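Local coordinates for 2-oxoglutarate (2OG) and Fe(II)-dependent oxygenase superfamily protein (Arabidopsis thaliana, PDB 6KWA) that probably catalyses the irreversible 2-oxoglutarate-dependent oxidation of the auxin indole-3-acetic acid to inactive 2-oxoindole-3-acetic acid, at residues Thr63-Gly68 against Gly85-Ala90; Glu24-Phe29 against Ala189-Ser194; Glu43-Val48 against Gln179-Val184; Ile14-Ile19 against Leu130-Gly135. All coordinates share one frame; numbering follows the deposited sequence.

Contact 1 of 4, residues Thr63-Gly68 against Gly85-Ala90; sequences TDVLLG and GLYDMA
With chi1 of 174°, Tyr87 carries its ring trans to its own backbone N, and the ring meets two consecutive loop residues, Val65 and Leu66. Leu66 lies over one face: CD1 stands 3.8 Å from the centroid of the Tyr87 ring, displaced toward the rim, in a CH-pi contact. The ring atom nearest Leu66 CD1 is Tyr87 CE1, at 3.5 Å, and CD2 of the same leucine also rests near CE1, so both methyls sit on the CD1/CE1 side of the tyrosine. The Val65 and Tyr87 side chains cross at about a right angle, and Val65 CG1 lies 3.9 Å from Tyr87 CD2. No hydrogen bond joins the two segments. The loop is held in shape from within: Gly68 N donates to Asp64 OD2 at 2.8 Å, reaching that oxygen from above the carboxylate plane, and Arg72 forms a salt bridge with the same oxygen. Tyr87 also touches Ser69, Pro146 and Met249. This is surface packing away from the metal site, in which the loop that follows helix 56-59 lies against the end of 81-87, an outermost strand of the larger sheet in the double-stranded beta-helix fold.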
loop_
_atom_site.group_PDB
_atom_site.type_symbol
_atom_site.label_atom_id
_atom_site.label_comp_id
_atom_site.label_asym_id
_atom_site.label_seq_id
_atom_site.Cartn_x
_atom_site.Cartn_y
_atom_site.Cartn_z
ATOM N N THR A 63 2.578 -18.477 -7.082
ATOM C CA THR A 63 1.206 -18.943 -7.061
ATOM C C THR A 63 0.401 -18.222 -5.991
ATOM O O THR A 63 0.944 -17.744 -5.004
ATOM C CB THR A 63 1.148 -20.466 -6.818
ATOM O OG1 THR A 63 -0.219 -20.879 -6.728
ATOM C CG2 THR A 63 1.824 -20.816 -5.536
ATOM N N ASP A 64 -0.901 -18.133 -6.209
ATOM C CA ASP A 64 -1.800 -17.513 -5.253
ATOM C C ASP A 64 -1.799 -18.267 -3.924
ATOM O O ASP A 64 -1.520 -19.477 -3.873
ATOM C CB ASP A 64 -3.212 -17.448 -5.825
ATOM C CG ASP A 64 -3.364 -16.339 -6.836
ATOM O OD1 ASP A 64 -2.340 -15.699 -7.164
ATOM O OD2 ASP A 64 -4.487 -16.100 -7.313
ATOM N N VAL A 65 -2.051 -17.526 -2.844
ATOM C CA VAL A 65 -2.329 -18.110 -1.532
ATOM C C VAL A 65 -3.709 -17.582 -1.142
ATOM O O VAL A 65 -4.634 -18.355 -0.935
ATOM C CB VAL A 65 -1.243 -17.766 -0.501
ATOM C CG1 VAL A 65 -1.583 -18.361 0.876
ATOM C CG2 VAL A 65 0.110 -18.320 -0.975
ATOM N N LEU A 66 -3.845 -16.262 -1.045
ATOM C CA LEU A 66 -5.157 -15.624 -1.194
ATOM C C LEU A 66 -5.356 -15.424 -2.668
ATOM O O LEU A 66 -4.371 -15.391 -3.414
ATOM C CB LEU A 66 -5.265 -14.289 -0.461
ATOM C CG LEU A 66 -6.130 -14.269 0.799
ATOM C CD1 LEU A 66 -5.648 -15.285 1.827
ATOM C CD2 LEU A 66 -6.204 -12.856 1.380
ATOM N N LEU A 67 -6.605 -15.331 -3.112
ATOM C CA LEU A 67 -6.841 -15.146 -4.537
ATOM C C LEU A 67 -6.270 -13.807 -4.979
ATOM O O LEU A 67 -6.567 -12.777 -4.377
ATOM C CB LEU A 67 -8.325 -15.234 -4.886
ATOM C CG LEU A 67 -8.478 -15.398 -6.399
ATOM C CD1 LEU A 67 -7.704 -16.648 -6.825
ATOM C CD2 LEU A 67 -9.926 -15.507 -6.820
ATOM N N GLY A 68 -5.482 -13.822 -6.051
ATOM C CA GLY A 68 -4.859 -12.614 -6.563
ATOM C C GLY A 68 -3.560 -12.206 -5.884
ATOM O O GLY A 68 -2.974 -11.190 -6.247
ATOM N N GLY A 85 3.553 -11.084 -6.145
ATOM C CA GLY A 85 3.360 -10.792 -4.743
ATOM C C GLY A 85 3.273 -11.971 -3.823
ATOM O O GLY A 85 3.278 -13.132 -4.245
ATOM N N LEU A 86 3.175 -11.669 -2.536
ATOM C CA LEU A 86 3.168 -12.719 -1.536
ATOM C C LEU A 86 2.265 -12.303 -0.406
ATOM O O LEU A 86 2.153 -11.118 -0.074
ATOM C CB LEU A 86 4.592 -13.026 -1.045
ATOM C CG LEU A 86 5.387 -12.052 -0.183
ATOM C CD1 LEU A 86 5.276 -12.390 1.275
ATOM C CD2 LEU A 86 6.825 -11.994 -0.580
ATOM N N TYR A 87 1.567 -13.300 0.114
ATOM C CA TYR A 87 0.682 -13.160 1.234
ATOM C C TYR A 87 1.437 -13.416 2.545
ATOM O O TYR A 87 2.356 -14.244 2.600
ATOM C CB TYR A 87 -0.479 -14.133 1.055
ATOM C CG TYR A 87 -1.408 -14.204 2.222
ATOM C CD1 TYR A 87 -2.425 -13.284 2.360
ATOM C CD2 TYR A 87 -1.266 -15.186 3.194
ATOM C CE1 TYR A 87 -3.289 -13.337 3.425
ATOM C CE2 TYR A 87 -2.124 -15.244 4.273
ATOM C CZ TYR A 87 -3.139 -14.319 4.380
ATOM O OH TYR A 87 -3.998 -14.373 5.455
ATOM N N ASP A 88 1.018 -12.726 3.600
ATOM C CA ASP A 88 1.591 -12.874 4.941
ATOM C C ASP A 88 3.040 -12.432 4.938
ATOM O O ASP A 88 3.933 -13.184 5.320
ATOM C CB ASP A 88 1.442 -14.319 5.419
ATOM C CG ASP A 88 1.662 -14.474 6.916
ATOM O OD1 ASP A 88 1.440 -13.514 7.671
ATOM O OD2 ASP A 88 2.030 -15.579 7.343
ATOM N N MET A 89 3.266 -11.179 4.544
ATOM C CA MET A 89 4.628 -10.698 4.342
ATOM C C MET A 89 5.348 -10.508 5.666
ATOM O O MET A 89 6.570 -10.305 5.700
ATOM C CB MET A 89 4.628 -9.407 3.513
ATOM C CG MET A 89 4.303 -8.129 4.251
ATOM S SD MET A 89 4.302 -6.700 3.127
ATOM C CE MET A 89 6.062 -6.379 3.026
ATOM N N ALA A 90 4.604 -10.615 6.760
ATOM C CA ALA A 90 5.204 -10.558 8.095
ATOM C C ALA A 90 5.848 -11.893 8.455
ATOM O O ALA A 90 6.686 -11.956 9.347
ATOM C CB ALA A 90 4.157 -10.161 9.155
#

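Contact 2 of 4, residues Glu24-Phe29 against Ala189-Ser194; sequences ERWGCF and AMDNSS
Arg25 grips Asp191 end-on, through NH1 and NH2, in a salt bridge that ties the last turn of helix 12-25 to the turn after strand 187-190, a strand of the smaller sheet of the double-stranded beta-helix; Asp191 itself opens an Asx turn. The carboxylate plane is turned 50° from that of the guanidinium. NH1 reaches Asp191 OD1 at 2.9 Å from above the carboxylate plane, whereas NH2 meets Asp191 OD2 at 3.0 Å on its syn side and also donates to OD1. A bend at chi2 in Arg25 folds its chain along the neighbouring indole, and CH2 of Trp26 lies over one guanidinium face with Ser193 OG over the opposite one, which holds the group between them. The Trp26 ring presents its edge to the acid, the ring and carboxylate planes being 73° apart, and CZ3 comes within 3.2 Å of Asp191 OD2. Farther along, the indole packs edge-to-face with Phe198 of strand 197-200. Gly27, the first residue after helix 12-25 to leave helical angles, has positive phi, and the chain turns there into strand 28-32. Three N-H groups converge on one oxygen, Asp191 OD1: the two from Arg25 and the backbone N of Ser193, which closes the Asx turn at 2.8 Å with an angle of 165°.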
loop_
_atom_site.group_PDB
_atom_site.type_symbol
_atom_site.label_atom_id
_atom_site.label_comp_id
_atom_site.label_asym_id
_atom_site.label_seq_id
_atom_site.Cartn_x
_atom_site.Cartn_y
_atom_site.Cartn_z
ATOM N N GLU A 24 -9.183 10.990 7.639
ATOM C CA GLU A 24 -10.630 11.166 7.646
ATOM C C GLU A 24 -11.094 11.972 6.471
ATOM O O GLU A 24 -12.130 11.656 5.858
ATOM C CB GLU A 24 -11.073 11.855 8.932
ATOM C CG GLU A 24 -11.115 10.939 10.134
ATOM C CD GLU A 24 -11.415 11.660 11.445
ATOM O OE1 GLU A 24 -11.587 12.889 11.425
ATOM O OE2 GLU A 24 -11.498 10.978 12.499
ATOM N N ARG A 25 -10.309 12.986 6.115
ATOM C CA ARG A 25 -10.739 13.921 5.085
ATOM C C ARG A 25 -10.331 13.479 3.684
ATOM O O ARG A 25 -11.113 13.620 2.753
ATOM C CB ARG A 25 -10.182 15.315 5.372
ATOM C CG ARG A 25 -10.341 16.295 4.210
ATOM C CD ARG A 25 -11.803 16.527 3.853
ATOM N NE ARG A 25 -11.920 17.474 2.747
ATOM C CZ ARG A 25 -12.161 17.133 1.482
ATOM N NH1 ARG A 25 -12.322 15.854 1.153
ATOM N NH2 ARG A 25 -12.254 18.071 0.548
ATOM N N TRP A 26 -9.114 12.943 3.535
ATOM C CA TRP A 26 -8.589 12.552 2.224
ATOM C C TRP A 26 -8.376 11.050 2.040
ATOM O O TRP A 26 -8.277 10.571 0.917
ATOM C CB TRP A 26 -7.256 13.242 1.983
ATOM C CG TRP A 26 -7.320 14.717 2.115
ATOM C CD1 TRP A 26 -6.802 15.480 3.118
ATOM C CD2 TRP A 26 -7.967 15.620 1.208
ATOM N NE1 TRP A 26 -7.067 16.817 2.878
ATOM C CE2 TRP A 26 -7.781 16.924 1.711
ATOM C CE3 TRP A 26 -8.678 15.450 0.012
ATOM C CZ2 TRP A 26 -8.278 18.055 1.056
ATOM C CZ3 TRP A 26 -9.172 16.583 -0.644
ATOM C CH2 TRP A 26 -8.976 17.861 -0.110
ATOM N N GLY A 27 -8.226 10.314 3.139
ATOM C CA GLY A 27 -8.004 8.884 3.058
ATOM C C GLY A 27 -6.608 8.499 2.604
ATOM O O GLY A 27 -6.322 7.331 2.343
ATOM N N CYS A 28 -5.720 9.481 2.557
ATOM C CA CYS A 28 -4.353 9.219 2.169
ATOM C C CYS A 28 -3.448 10.316 2.649
ATOM O O CYS A 28 -3.902 11.417 2.962
ATOM C CB CYS A 28 -4.251 9.086 0.636
ATOM S SG CYS A 28 -4.873 10.548 -0.247
ATOM N N PHE A 29 -2.163 10.011 2.712
ATOM C CA PHE A 29 -1.160 11.010 3.044
ATOM C C PHE A 29 0.206 10.488 2.698
ATOM O O PHE A 29 0.427 9.294 2.641
ATOM C CB PHE A 29 -1.232 11.420 4.522
ATOM C CG PHE A 29 -1.120 10.289 5.483
ATOM C CD1 PHE A 29 0.096 9.968 6.069
ATOM C CD2 PHE A 29 -2.251 9.563 5.842
ATOM C CE1 PHE A 29 0.186 8.937 6.974
ATOM C CE2 PHE A 29 -2.160 8.507 6.734
ATOM C CZ PHE A 29 -0.937 8.204 7.323
ATOM N N ALA A 189 -6.223 10.688 -7.047
ATOM C CA ALA A 189 -7.236 10.287 -6.081
ATOM C C ALA A 189 -8.421 11.219 -6.114
ATOM O O ALA A 189 -8.271 12.422 -6.348
ATOM C CB ALA A 189 -6.664 10.247 -4.682
ATOM N N MET A 190 -9.593 10.668 -5.839
ATOM C CA MET A 190 -10.799 11.464 -5.829
ATOM C C MET A 190 -11.017 12.136 -4.485
ATOM O O MET A 190 -10.928 11.488 -3.443
ATOM C CB MET A 190 -12.015 10.604 -6.163
ATOM C CG MET A 190 -13.281 11.420 -6.355
ATOM S SD MET A 190 -14.695 10.390 -6.782
ATOM C CE MET A 190 -14.187 9.879 -8.417
ATOM N N ASP A 191 -11.241 13.443 -4.526
ATOM C CA ASP A 191 -11.811 14.207 -3.421
ATOM C C ASP A 191 -13.301 13.886 -3.345
ATOM O O ASP A 191 -14.048 14.182 -4.274
ATOM C CB ASP A 191 -11.583 15.708 -3.637
ATOM C CG ASP A 191 -12.094 16.582 -2.482
ATOM O OD1 ASP A 191 -12.949 16.150 -1.674
ATOM O OD2 ASP A 191 -11.620 17.734 -2.384
ATOM N N ASN A 192 -13.738 13.260 -2.259
ATOM C CA ASN A 192 -15.151 12.901 -2.116
ATOM C C ASN A 192 -16.126 14.090 -1.927
ATOM O O ASN A 192 -17.339 13.891 -1.954
ATOM C CB ASN A 192 -15.327 11.921 -0.958
ATOM C CG ASN A 192 -14.961 10.507 -1.333
ATOM O OD1 ASN A 192 -14.928 10.151 -2.515
ATOM N ND2 ASN A 192 -14.689 9.684 -0.332
ATOM N N SER A 193 -15.620 15.310 -1.747
ATOM C CA SER A 193 -16.509 16.445 -1.506
ATOM C C SER A 193 -16.748 17.272 -2.749
ATOM O O SER A 193 -17.435 18.290 -2.697
ATOM C CB SER A 193 -15.938 17.383 -0.451
ATOM O OG SER A 193 -15.359 16.675 0.619
ATOM N N SER A 194 -16.172 16.853 -3.863
ATOM C CA SER A 194 -16.331 17.595 -5.096
ATOM C C SER A 194 -16.328 16.662 -6.282
ATOM O O SER A 194 -16.852 16.976 -7.351
ATOM C CB SER A 194 -15.209 18.610 -5.224
ATOM O OG SER A 194 -13.992 17.912 -5.353
#

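Contact 3 of 4, residues Glu43-Val48 against Gln179-Val184; sequences EMKKTV and QDDENV
Helix 38-51 and the loop after strand 175-179 come closest at Lys45 and Asp181, whose CA atoms are 8.5 Å apart, a gap bridged by one long side chain. Lys45 runs fully extended, with CG trans to its backbone N (chi1 -173°), and delivers NZ to two carboxylates. Asp181 OD1 accepts from Lys45 NZ at 2.6 Å, with the two side chains crossing near a right angle; Glu182, bent back at chi2 and coming from the opposite direction, offers OE1 at 3.1 Å from Lys45 NZ. Both oxygens are approached from above their carboxylate planes. The backbone N of Asn183 reaches Asp181 OD1 from the other face at 3.3 Å, closing an Asx turn, so one oxygen serves both the turn and the ammonium. At the near end of the lysine, CB lies 4.0 Å from NE2 of Gln179, whose amide is held by Met41 O and the Tyr115 hydroxyl. Asp181 OD2 accepts from the backbone N of Tyr239, and Asp180 pairs with Arg238, a 2-oxoglutarate-binding residue. The salt-bridge network thus joins the N-terminal helical part to a double-stranded beta-helix loop, beside the strand that carries the 2-oxoglutarate-binding arginine.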
loop_
_atom_site.group_PDB
_atom_site.type_symbol
_atom_site.label_atom_id
_atom_site.label_comp_id
_atom_site.label_asym_id
_atom_site.label_seq_id
_atom_site.Cartn_x
_atom_site.Cartn_y
_atom_site.Cartn_z
ATOM N N GLU A 43 17.385 -0.451 -3.286
ATOM C CA GLU A 43 17.785 -1.826 -3.563
ATOM C C GLU A 43 16.549 -2.685 -3.830
ATOM O O GLU A 43 16.592 -3.662 -4.612
ATOM C CB GLU A 43 18.617 -2.405 -2.397
ATOM C CG GLU A 43 20.065 -1.932 -2.497
ATOM C CD GLU A 43 20.830 -2.025 -1.206
ATOM O OE1 GLU A 43 20.315 -2.599 -0.221
ATOM O OE2 GLU A 43 21.941 -1.462 -1.162
ATOM N N MET A 44 15.456 -2.363 -3.147
ATOM C CA MET A 44 14.226 -3.101 -3.382
ATOM C C MET A 44 13.719 -2.827 -4.792
ATOM O O MET A 44 13.330 -3.756 -5.503
ATOM C CB MET A 44 13.158 -2.762 -2.337
ATOM C CG MET A 44 11.882 -3.594 -2.492
ATOM S SD MET A 44 12.094 -5.330 -2.087
ATOM C CE MET A 44 11.388 -6.131 -3.514
ATOM N N LYS A 45 13.766 -1.576 -5.225
ATOM C CA LYS A 45 13.273 -1.260 -6.560
ATOM C C LYS A 45 14.126 -1.929 -7.667
ATOM O O LYS A 45 13.589 -2.370 -8.690
ATOM C CB LYS A 45 13.221 0.248 -6.776
ATOM C CG LYS A 45 12.554 0.618 -8.076
ATOM C CD LYS A 45 12.696 2.090 -8.406
ATOM C CE LYS A 45 12.094 2.402 -9.768
ATOM N NZ LYS A 45 12.494 3.767 -10.226
ATOM N N LYS A 46 15.439 -2.021 -7.464
ATOM C CA LYS A 46 16.290 -2.678 -8.444
ATOM C C LYS A 46 15.966 -4.173 -8.481
ATOM O O LYS A 46 15.904 -4.778 -9.550
ATOM C CB LYS A 46 17.769 -2.493 -8.098
ATOM C CG LYS A 46 18.303 -1.064 -8.128
ATOM C CD LYS A 46 19.816 -1.106 -7.819
ATOM C CE LYS A 46 20.481 0.255 -7.942
ATOM N NZ LYS A 46 20.075 1.084 -6.763
ATOM N N THR A 47 15.774 -4.765 -7.304
ATOM C CA THR A 47 15.406 -6.183 -7.214
ATOM C C THR A 47 14.105 -6.407 -7.998
ATOM O O THR A 47 13.978 -7.393 -8.706
ATOM C CB THR A 47 15.238 -6.633 -5.754
ATOM O OG1 THR A 47 16.476 -6.473 -5.069
ATOM C CG2 THR A 47 14.804 -8.093 -5.631
ATOM N N VAL A 48 13.157 -5.476 -7.857
ATOM C CA VAL A 48 11.856 -5.559 -8.512
ATOM C C VAL A 48 11.960 -5.538 -10.036
ATOM O O VAL A 48 11.314 -6.321 -10.731
ATOM C CB VAL A 48 10.930 -4.394 -8.087
ATOM C CG1 VAL A 48 9.768 -4.241 -9.082
ATOM C CG2 VAL A 48 10.407 -4.605 -6.645
ATOM N N GLN A 179 5.505 2.521 -2.258
ATOM C CA GLN A 179 6.750 3.101 -2.758
ATOM C C GLN A 179 6.550 3.254 -4.261
ATOM O O GLN A 179 6.548 2.269 -4.995
ATOM C CB GLN A 179 7.971 2.216 -2.427
ATOM C CG GLN A 179 9.322 2.763 -2.934
ATOM C CD GLN A 179 10.499 1.834 -2.642
ATOM O OE1 GLN A 179 10.481 1.087 -1.677
ATOM N NE2 GLN A 179 11.506 1.854 -3.508
ATOM N N ASP A 180 6.318 4.478 -4.715
ATOM C CA ASP A 180 5.898 4.688 -6.088
ATOM C C ASP A 180 7.170 4.926 -6.923
ATOM O O ASP A 180 8.241 5.029 -6.368
ATOM C CB ASP A 180 4.940 5.871 -6.174
ATOM C CG ASP A 180 4.146 5.887 -7.463
ATOM O OD1 ASP A 180 4.401 5.023 -8.317
ATOM O OD2 ASP A 180 3.294 6.789 -7.645
ATOM N N ASP A 181 7.067 4.973 -8.248
ATOM C CA ASP A 181 8.252 5.178 -9.087
ATOM C C ASP A 181 8.601 6.674 -9.180
ATOM O O ASP A 181 7.863 7.436 -9.819
ATOM C CB ASP A 181 8.024 4.594 -10.484
ATOM C CG ASP A 181 9.318 4.428 -11.272
ATOM O OD1 ASP A 181 10.346 5.050 -10.902
ATOM O OD2 ASP A 181 9.320 3.617 -12.230
ATOM N N GLU A 182 9.707 7.093 -8.557
ATOM C CA GLU A 182 10.084 8.522 -8.503
ATOM C C GLU A 182 10.208 9.164 -9.886
ATOM O O GLU A 182 10.063 10.378 -10.033
ATOM C CB GLU A 182 11.398 8.725 -7.727
ATOM C CG GLU A 182 12.655 8.097 -8.341
ATOM C CD GLU A 182 12.745 6.592 -8.124
ATOM O OE1 GLU A 182 11.687 5.918 -8.154
ATOM O OE2 GLU A 182 13.871 6.085 -7.888
ATOM N N ASN A 183 10.464 8.340 -10.896
ATOM C CA ASN A 183 10.729 8.829 -12.242
ATOM C C ASN A 183 9.493 8.969 -13.131
ATOM O O ASN A 183 9.581 9.526 -14.227
ATOM C CB ASN A 183 11.739 7.903 -12.927
ATOM C CG ASN A 183 13.061 7.842 -12.184
ATOM O OD1 ASN A 183 13.597 8.877 -11.784
ATOM N ND2 ASN A 183 13.580 6.631 -11.969
ATOM N N VAL A 184 8.339 8.494 -12.667
ATOM C CA VAL A 184 7.147 8.502 -13.518
ATOM C C VAL A 184 5.915 9.095 -12.832
ATOM O O VAL A 184 5.477 10.195 -13.175
ATOM C CB VAL A 184 6.789 7.073 -13.993
ATOM C CG1 VAL A 184 5.766 7.131 -15.101
ATOM C CG2 VAL A 184 8.035 6.316 -14.460
#

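Contact 4 of 4, residues Ile14-Ile19 against Leu130-Gly135; sequences ILNQKI and LAESYG
The amide of Asn16 and the carboxylate of Glu132 cross obliquely, their planes 49° apart. ND2 of the asparagine donates to Glu132 OE1 over 3.2 Å on the anti side of that oxygen, which lies 26° out of the amide plane. The N-H...O angle of 138° shows a bent bond. The same nitrogen lies 3.4 Å from Glu132 CB, so the amide rests against the base of the glutamate as well as its tip. A water joins this end of the contact, receiving a weak bond from Asn16 ND2 and donating to the backbone O of Glu132. Asn16 holds CG trans to its carbonyl carbon, which carries the amide toward the other helix. Helix 12-25 packs here against the C-terminal end of the long helix 106-133, within the helical part that flanks the double-stranded beta-helix core. The backbones are close, with CA atoms of Asn16 and Ser133 4.9 Å apart, an approach the small serine permits: its CB sits 3.2 Å from Asn16 O. Ser133 OG turns back into its own helix and binds Leu130 O at 2.9 Å. One turn along helix 12-25, Ile19 CG2 meets Leu130 CD2 at 3.9 Å, the two side chains crossing at about a right angle. After helix 106-133 the chain makes a Schellman motif, with Gly135 at positive phi and its N bonded to Glu132 O, while Ser133 O accepts from Arg20 NH1 of the facing helix.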
loop_
_atom_site.group_PDB
_atom_site.type_symbol
_atom_site.label_atom_id
_atom_site.label_comp_id
_atom_site.label_asym_id
_atom_site.label_seq_id
_atom_site.Cartn_x
_atom_site.Cartn_y
_atom_site.Cartn_z
ATOM N N ILE A 14 0.208 16.005 18.315
ATOM C CA ILE A 14 0.113 16.772 17.064
ATOM C C ILE A 14 0.236 15.861 15.852
ATOM O O ILE A 14 -0.528 15.967 14.871
ATOM C CB ILE A 14 1.208 17.842 16.988
ATOM C CG1 ILE A 14 0.929 18.950 18.006
ATOM C CG2 ILE A 14 1.302 18.419 15.589
ATOM C CD1 ILE A 14 2.023 20.008 18.063
ATOM N N LEU A 15 1.197 14.948 15.947
ATOM C CA LEU A 15 1.428 13.945 14.913
ATOM C C LEU A 15 0.203 13.061 14.693
ATOM O O LEU A 15 -0.274 12.914 13.570
ATOM C CB LEU A 15 2.640 13.080 15.290
ATOM C CG LEU A 15 2.952 11.977 14.291
ATOM C CD1 LEU A 15 3.038 12.607 12.941
ATOM C CD2 LEU A 15 4.280 11.296 14.668
ATOM N N ASN A 16 -0.282 12.444 15.761
ATOM C CA ASN A 16 -1.473 11.595 15.678
ATOM C C ASN A 16 -2.692 12.330 15.152
ATOM O O ASN A 16 -3.490 11.770 14.411
ATOM C CB ASN A 16 -1.763 11.000 17.047
ATOM C CG ASN A 16 -0.694 10.029 17.469
ATOM O OD1 ASN A 16 0.225 9.747 16.692
ATOM N ND2 ASN A 16 -0.740 9.584 18.725
ATOM N N GLN A 17 -2.855 13.587 15.548
ATOM C CA GLN A 17 -3.997 14.340 15.071
ATOM C C GLN A 17 -3.865 14.630 13.581
ATOM O O GLN A 17 -4.851 14.564 12.838
ATOM C CB GLN A 17 -4.157 15.628 15.849
ATOM C CG GLN A 17 -4.950 16.649 15.093
ATOM C CD GLN A 17 -5.568 17.643 16.011
ATOM O OE1 GLN A 17 -6.245 17.268 16.973
ATOM N NE2 GLN A 17 -5.340 18.928 15.739
ATOM N N LYS A 18 -2.659 14.975 13.144
ATOM C CA LYS A 18 -2.443 15.189 11.715
ATOM C C LYS A 18 -2.717 13.904 10.945
ATOM O O LYS A 18 -3.288 13.951 9.871
ATOM C CB LYS A 18 -1.015 15.690 11.434
ATOM C CG LYS A 18 -0.870 17.207 11.550
ATOM C CD LYS A 18 0.602 17.616 11.547
ATOM C CE LYS A 18 0.768 19.125 11.605
ATOM N NZ LYS A 18 2.226 19.500 11.528
ATOM N N ILE A 19 -2.302 12.756 11.477
ATOM C CA ILE A 19 -2.571 11.507 10.784
ATOM C C ILE A 19 -4.084 11.286 10.686
ATOM O O ILE A 19 -4.638 11.036 9.595
ATOM C CB ILE A 19 -1.875 10.338 11.480
ATOM C CG1 ILE A 19 -0.384 10.387 11.132
ATOM C CG2 ILE A 19 -2.482 8.988 11.032
ATOM C CD1 ILE A 19 0.533 9.584 12.072
ATOM N N LEU A 130 -3.075 5.580 14.489
ATOM C CA LEU A 130 -4.500 5.840 14.228
ATOM C C LEU A 130 -5.345 5.499 15.459
ATOM O O LEU A 130 -6.270 6.216 15.800
ATOM C CB LEU A 130 -4.981 5.046 13.035
ATOM C CG LEU A 130 -4.699 5.693 11.684
ATOM C CD1 LEU A 130 -4.884 4.618 10.645
ATOM C CD2 LEU A 130 -5.675 6.842 11.435
ATOM N N ALA A 131 -5.073 4.372 16.098
ATOM C CA ALA A 131 -5.814 4.052 17.323
ATOM C C ALA A 131 -5.529 5.115 18.390
ATOM O O ALA A 131 -6.419 5.569 19.108
ATOM C CB ALA A 131 -5.451 2.685 17.828
ATOM N N GLU A 132 -4.280 5.543 18.478
ATOM C CA GLU A 132 -3.947 6.554 19.472
ATOM C C GLU A 132 -4.643 7.895 19.214
ATOM O O GLU A 132 -5.012 8.612 20.148
ATOM C CB GLU A 132 -2.428 6.743 19.529
ATOM C CG GLU A 132 -1.674 5.504 20.093
ATOM C CD GLU A 132 -0.159 5.683 20.077
ATOM O OE1 GLU A 132 0.347 6.680 19.492
ATOM O OE2 GLU A 132 0.539 4.840 20.676
ATOM N N SER A 133 -4.824 8.254 17.953
ATOM C CA SER A 133 -5.433 9.533 17.644
ATOM C C SER A 133 -6.904 9.554 18.027
ATOM O O SER A 133 -7.519 10.613 18.120
ATOM C CB SER A 133 -5.283 9.840 16.150
ATOM O OG SER A 133 -6.178 9.045 15.397
ATOM N N TYR A 134 -7.483 8.386 18.236
ATOM C CA TYR A 134 -8.861 8.323 18.700
ATOM C C TYR A 134 -8.972 8.080 20.211
ATOM O O TYR A 134 -10.087 8.034 20.751
ATOM C CB TYR A 134 -9.619 7.209 17.949
ATOM C CG TYR A 134 -9.970 7.553 16.513
ATOM C CD1 TYR A 134 -10.944 8.489 16.229
ATOM C CD2 TYR A 134 -9.312 6.942 15.444
ATOM C CE1 TYR A 134 -11.268 8.823 14.902
ATOM C CE2 TYR A 134 -9.614 7.271 14.119
ATOM C CZ TYR A 134 -10.590 8.207 13.849
ATOM O OH TYR A 134 -10.915 8.538 12.540
ATOM N N GLY A 135 -7.832 7.914 20.883
ATOM C CA GLY A 135 -7.817 7.629 22.320
ATOM C C GLY A 135 -8.367 6.252 22.691
ATOM O O GLY A 135 -8.874 6.044 23.792
HETATM O O HOH W 1 -3.170 11.296 20.323
#

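The first segments run in the order contact 4, 2, 3, 1. Contacts 2 and 4 share helix 12-25, with centres 18 Å apart, and touch through a probable hydrogen bond between Tyr134 OH and Glu24 OE2 and through Phe29 packing on Ile19. Along the chain contact 4 crosses contacts 2 and 3, while contact 3, its centre 25 Å from that of contact 2, is nested inside contact 2. Contact 1 is nested within the other three, on the opposite side of the chain's centre from contacts 2 and 4. Contacts 1 and 2 both reach the seven-stranded sheet, at different strands. Contacts 2 and 3 join the N-terminal part to the catalytic core; contact 4 packs the N-terminal helix 12-25 on helix 106-133.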